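Local coordinates for protein interleukin-2 receptor subunit beta (Mus musculus, PDB 6DG5) that serves as a signalling subunit of the interleukin-2 receptor and probably passes on the mitogenic signal of that cytokine, at residues B[10-22]-B[59-73]. Numbering follows the deposited sequence.
Sequences CFYNSRANVSCMW and ACNLILGSFPESQSL. With NAG (2-acetamido-2-deoxy-beta-D-glucopyranose), chain E; NAG (2-acetamido-2-deoxy-beta-D-glucopyranose), chain C.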
# COMPACT_ATOMS: atom_id res chain seq x y z
N CYS B 10 7.05 -0.61 24.22
CA CYS B 10 8.08 -0.61 23.20
C CYS B 10 7.48 -0.18 21.86
O CYS B 10 6.31 -0.44 21.58
CB CYS B 10 8.73 -1.99 23.06
SG CYS B 10 9.54 -2.59 24.56
N PHE B 11 8.30 0.47 21.04
CA PHE B 11 7.84 1.01 19.77
C PHE B 11 8.85 0.70 18.67
O PHE B 11 10.06 0.76 18.89
CB PHE B 11 7.61 2.52 19.85
CG PHE B 11 6.42 2.90 20.68
CD1 PHE B 11 5.14 2.60 20.25
CD2 PHE B 11 6.58 3.56 21.89
CE1 PHE B 11 4.04 2.95 21.00
CE2 PHE B 11 5.48 3.91 22.65
CZ PHE B 11 4.21 3.60 22.21
N TYR B 12 8.33 0.37 17.49
CA TYR B 12 9.13 -0.02 16.34
C TYR B 12 8.96 1.03 15.24
O TYR B 12 7.83 1.37 14.88
CB TYR B 12 8.70 -1.41 15.85
CG TYR B 12 9.35 -1.89 14.57
CD1 TYR B 12 10.71 -1.78 14.37
CD2 TYR B 12 8.59 -2.51 13.58
CE1 TYR B 12 11.31 -2.23 13.20
CE2 TYR B 12 9.17 -2.97 12.42
CZ TYR B 12 10.53 -2.83 12.23
OH TYR B 12 11.11 -3.28 11.07
N ASN B 13 10.08 1.54 14.73
CA ASN B 13 10.05 2.60 13.73
C ASN B 13 9.77 2.08 12.32
O ASN B 13 9.93 2.84 11.36
CB ASN B 13 11.37 3.37 13.75
CG ASN B 13 12.50 2.64 13.04
OD1 ASN B 13 12.54 1.40 13.02
ND2 ASN B 13 13.43 3.39 12.47
N SER B 14 9.37 0.82 12.19
CA SER B 14 9.06 0.12 10.95
C SER B 14 10.29 -0.17 10.10
O SER B 14 10.15 -0.64 8.96
CB SER B 14 8.03 0.87 10.09
OG SER B 14 8.63 1.98 9.44
N ARG B 15 11.49 0.08 10.61
CA ARG B 15 12.70 -0.28 9.87
C ARG B 15 13.62 -1.16 10.72
O ARG B 15 13.52 -2.39 10.66
CB ARG B 15 13.45 0.97 9.40
CG ARG B 15 12.94 1.54 8.08
CD ARG B 15 12.60 0.44 7.10
NE ARG B 15 12.78 0.85 5.71
CZ ARG B 15 12.36 0.15 4.66
NH1 ARG B 15 11.72 -1.00 4.84
NH2 ARG B 15 12.57 0.60 3.43
N ALA B 16 14.50 -0.54 11.50
CA ALA B 16 15.47 -1.32 12.27
C ALA B 16 15.67 -0.80 13.69
O ALA B 16 16.72 -1.06 14.29
CB ALA B 16 16.82 -1.35 11.54
N ASN B 17 14.70 -0.08 14.25
CA ASN B 17 14.85 0.55 15.55
C ASN B 17 13.64 0.19 16.41
O ASN B 17 12.50 0.41 16.01
CB ASN B 17 14.99 2.07 15.41
CG ASN B 17 15.34 2.77 16.72
OD1 ASN B 17 15.10 2.26 17.82
ND2 ASN B 17 15.91 3.97 16.59
N VAL B 18 13.91 -0.37 17.59
CA VAL B 18 12.90 -0.65 18.59
C VAL B 18 13.32 0.06 19.87
O VAL B 18 14.43 -0.15 20.36
CB VAL B 18 12.73 -2.16 18.83
CG1 VAL B 18 11.69 -2.41 19.90
CG2 VAL B 18 12.34 -2.86 17.53
N SER B 19 12.44 0.91 20.39
CA SER B 19 12.73 1.70 21.58
C SER B 19 11.74 1.33 22.68
O SER B 19 10.53 1.34 22.46
CB SER B 19 12.64 3.20 21.28
OG SER B 19 13.08 3.97 22.39
N CYS B 20 12.27 1.00 23.86
CA CYS B 20 11.47 0.58 25.00
C CYS B 20 11.65 1.55 26.15
O CYS B 20 12.75 2.06 26.38
CB CYS B 20 11.85 -0.83 25.46
SG CYS B 20 11.50 -2.15 24.27
N MET B 21 10.56 1.80 26.88
CA MET B 21 10.58 2.67 28.04
C MET B 21 9.95 1.95 29.22
O MET B 21 8.86 1.37 29.09
CB MET B 21 9.84 3.99 27.76
CG MET B 21 9.95 5.01 28.88
SD MET B 21 9.60 6.69 28.33
CE MET B 21 11.06 7.03 27.35
N TRP B 22 10.62 1.98 30.37
CA TRP B 22 10.19 1.27 31.57
C TRP B 22 9.66 2.27 32.58
O TRP B 22 10.33 3.26 32.90
CB TRP B 22 11.35 0.47 32.17
CG TRP B 22 10.94 -0.49 33.24
CD1 TRP B 22 9.69 -1.00 33.45
CD2 TRP B 22 11.79 -1.06 34.25
NE1 TRP B 22 9.71 -1.86 34.53
CE2 TRP B 22 10.98 -1.91 35.03
CE3 TRP B 22 13.15 -0.94 34.55
CZ2 TRP B 22 11.49 -2.63 36.11
CZ3 TRP B 22 13.65 -1.66 35.62
CH2 TRP B 22 12.83 -2.49 36.39
N ALA B 59 14.78 4.53 29.31
CA ALA B 59 14.68 4.24 27.88
C ALA B 59 15.83 3.37 27.40
O ALA B 59 16.90 3.32 28.01
CB ALA B 59 14.63 5.54 27.07
N CYS B 60 15.59 2.70 26.28
CA CYS B 60 16.54 1.78 25.67
C CYS B 60 16.32 1.82 24.16
O CYS B 60 15.20 2.00 23.69
CB CYS B 60 16.35 0.36 26.20
SG CYS B 60 17.86 -0.56 26.58
N ASN B 61 17.40 1.63 23.41
CA ASN B 61 17.35 1.68 21.95
C ASN B 61 17.98 0.42 21.37
O ASN B 61 19.20 0.25 21.43
CB ASN B 61 18.04 2.93 21.42
CG ASN B 61 17.24 4.19 21.69
OD1 ASN B 61 16.01 4.14 21.80
ND2 ASN B 61 17.92 5.32 21.79
N LEU B 62 17.15 -0.45 20.81
CA LEU B 62 17.62 -1.67 20.14
C LEU B 62 17.78 -1.35 18.66
O LEU B 62 16.79 -1.24 17.93
CB LEU B 62 16.63 -2.81 20.36
CG LEU B 62 16.49 -3.31 21.80
CD1 LEU B 62 15.09 -3.85 22.04
CD2 LEU B 62 17.53 -4.38 22.10
N ILE B 63 19.02 -1.20 18.21
CA ILE B 63 19.32 -0.96 16.81
C ILE B 63 19.49 -2.31 16.13
O ILE B 63 20.48 -3.02 16.36
CB ILE B 63 20.57 -0.08 16.63
CG1 ILE B 63 20.32 1.32 17.19
CG2 ILE B 63 20.96 -0.01 15.17
CD1 ILE B 63 20.79 1.52 18.61
N LEU B 64 18.52 -2.68 15.30
CA LEU B 64 18.43 -4.03 14.75
C LEU B 64 19.09 -4.18 13.38
O LEU B 64 19.09 -5.29 12.83
CB LEU B 64 16.97 -4.47 14.64
CG LEU B 64 16.30 -5.14 15.84
CD1 LEU B 64 16.07 -4.15 16.96
CD2 LEU B 64 15.00 -5.79 15.42
N GLY B 65 19.63 -3.11 12.80
CA GLY B 65 20.15 -3.18 11.45
C GLY B 65 21.39 -2.33 11.28
O GLY B 65 21.77 -1.54 12.15
N SER B 66 22.03 -2.50 10.12
CA SER B 66 23.19 -1.71 9.74
C SER B 66 22.79 -0.44 9.00
O SER B 66 23.41 0.61 9.19
CB SER B 66 24.14 -2.54 8.87
N PHE B 67 21.74 -0.51 8.14
CA PHE B 67 21.21 0.64 7.44
C PHE B 67 20.04 1.24 8.20
O PHE B 67 19.36 0.53 8.95
CB PHE B 67 20.76 0.25 6.03
CG PHE B 67 21.71 -0.65 5.30
CD1 PHE B 67 22.95 -0.19 4.89
CD2 PHE B 67 21.36 -1.96 5.02
CE1 PHE B 67 23.83 -1.02 4.22
CE2 PHE B 67 22.23 -2.80 4.35
CZ PHE B 67 23.47 -2.33 3.95
N PRO B 68 19.77 2.54 8.05
CA PRO B 68 18.56 3.10 8.66
C PRO B 68 17.29 2.60 8.01
O PRO B 68 16.28 2.39 8.69
CB PRO B 68 18.74 4.62 8.48
CG PRO B 68 20.19 4.81 8.14
CD PRO B 68 20.60 3.57 7.41
N GLU B 69 17.31 2.40 6.69
CA GLU B 69 16.15 1.93 5.94
C GLU B 69 16.14 0.42 5.77
O GLU B 69 15.41 -0.09 4.91
CB GLU B 69 16.10 2.61 4.57
CG GLU B 69 16.00 4.13 4.62
CD GLU B 69 14.61 4.62 4.96
OE1 GLU B 69 14.45 5.83 5.25
OE2 GLU B 69 13.66 3.80 4.94
N SER B 70 16.92 -0.31 6.57
CA SER B 70 16.95 -1.76 6.46
C SER B 70 15.72 -2.36 7.14
O SER B 70 15.35 -1.96 8.25
CB SER B 70 18.23 -2.32 7.08
OG SER B 70 18.11 -2.39 8.49
N GLN B 71 15.09 -3.32 6.47
CA GLN B 71 13.87 -3.96 6.97
C GLN B 71 14.28 -5.13 7.86
O GLN B 71 14.43 -6.27 7.40
CB GLN B 71 12.97 -4.40 5.83
CG GLN B 71 11.57 -4.80 6.27
CD GLN B 71 10.81 -3.65 6.88
OE1 GLN B 71 10.78 -2.55 6.32
NE2 GLN B 71 10.20 -3.88 8.03
N SER B 72 14.45 -4.86 9.15
CA SER B 72 14.95 -5.88 10.06
C SER B 72 13.86 -6.81 10.56
O SER B 72 14.15 -7.95 10.95
CB SER B 72 15.66 -5.22 11.25
OG SER B 72 14.74 -4.49 12.04
N LEU B 73 12.61 -6.36 10.57
CA LEU B 73 11.50 -7.15 11.08
C LEU B 73 10.37 -7.18 10.06
O LEU B 73 10.28 -6.33 9.17
CB LEU B 73 10.98 -6.60 12.41
CG LEU B 73 11.95 -6.61 13.59
CD1 LEU B 73 11.39 -5.80 14.74
CD2 LEU B 73 12.23 -8.04 14.03
C1 NAG E . 16.30 4.79 17.71
C2 NAG E . 17.18 5.95 17.20
C3 NAG E . 17.37 7.01 18.29
C4 NAG E . 16.04 7.42 18.92
C5 NAG E . 15.33 6.17 19.41
C6 NAG E . 13.99 6.42 20.05
C7 NAG E . 18.79 5.22 15.50
C8 NAG E . 20.18 4.70 15.25
N2 NAG E . 18.47 5.44 16.78
O3 NAG E . 18.01 8.15 17.73
O4 NAG E . 16.31 8.30 20.01
O5 NAG E . 15.11 5.31 18.29
O6 NAG E . 12.93 5.87 19.27
O7 NAG E . 18.00 5.43 14.58
C1 NAG C . 15.44 9.45 20.07
C2 NAG C . 15.46 9.92 21.53
C3 NAG C . 14.59 11.16 21.70
C4 NAG C . 14.96 12.24 20.68
C5 NAG C . 14.97 11.65 19.27
C6 NAG C . 15.45 12.62 18.21
C7 NAG C . 15.84 7.97 22.96
C8 NAG C . 15.20 6.94 23.85
N2 NAG C . 15.01 8.86 22.42
O3 NAG C . 14.74 11.67 23.02
O4 NAG C . 13.99 13.28 20.76
O5 NAG C . 15.86 10.52 19.22
O6 NAG C . 16.86 12.73 18.21
O7 NAG C . 17.05 7.99 22.76
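V18 and L62 form one of two hydrogen-bonded pairs, C20 with C60 the other, that join strands 17-22 and 59-63 antiparallel at 162°; V18 N lies 3.0 Å from L62 O. L64 N donates to A16 O at the end of the ladder, where both segments give way to loops. On one sheet face V18 CG2 meets L64 CD1 and, at 4.2 Å, L73 CD1. The same L73 methyl sits over one face of the Y12 ring, a CH-pi contact 4.0 Å from its centroid, while S14 N covers the opposite face. With CG anti to the backbone N (chi1 174°), the Y12 hydroxyl reaches R15 O (2.6 Å), which also accepts from S72 N and, on an in-plane lone pair, from S72 OG at 2.8 Å. Replacing Y12 by an alanine would probably cost R15 O one of three donors and leave L73 CD1 without its ring. R15 NE makes a salt bridge to the anti side of E69 OE2 (3.2 Å), the two planes 77° apart; Q131 N donates to the other E69 oxygen, OE1. On the other sheet face N17 ND2 carries an N-linked glycan, whose second sugar accepts from N61 ND2 through O7 (3.0 Å). The C10-C20 and C48-C60 disulfides tie each strand to its outer neighbour, the cystine pattern of the fibronectin type III-like N-terminal domain of type I cytokine receptors, which this is.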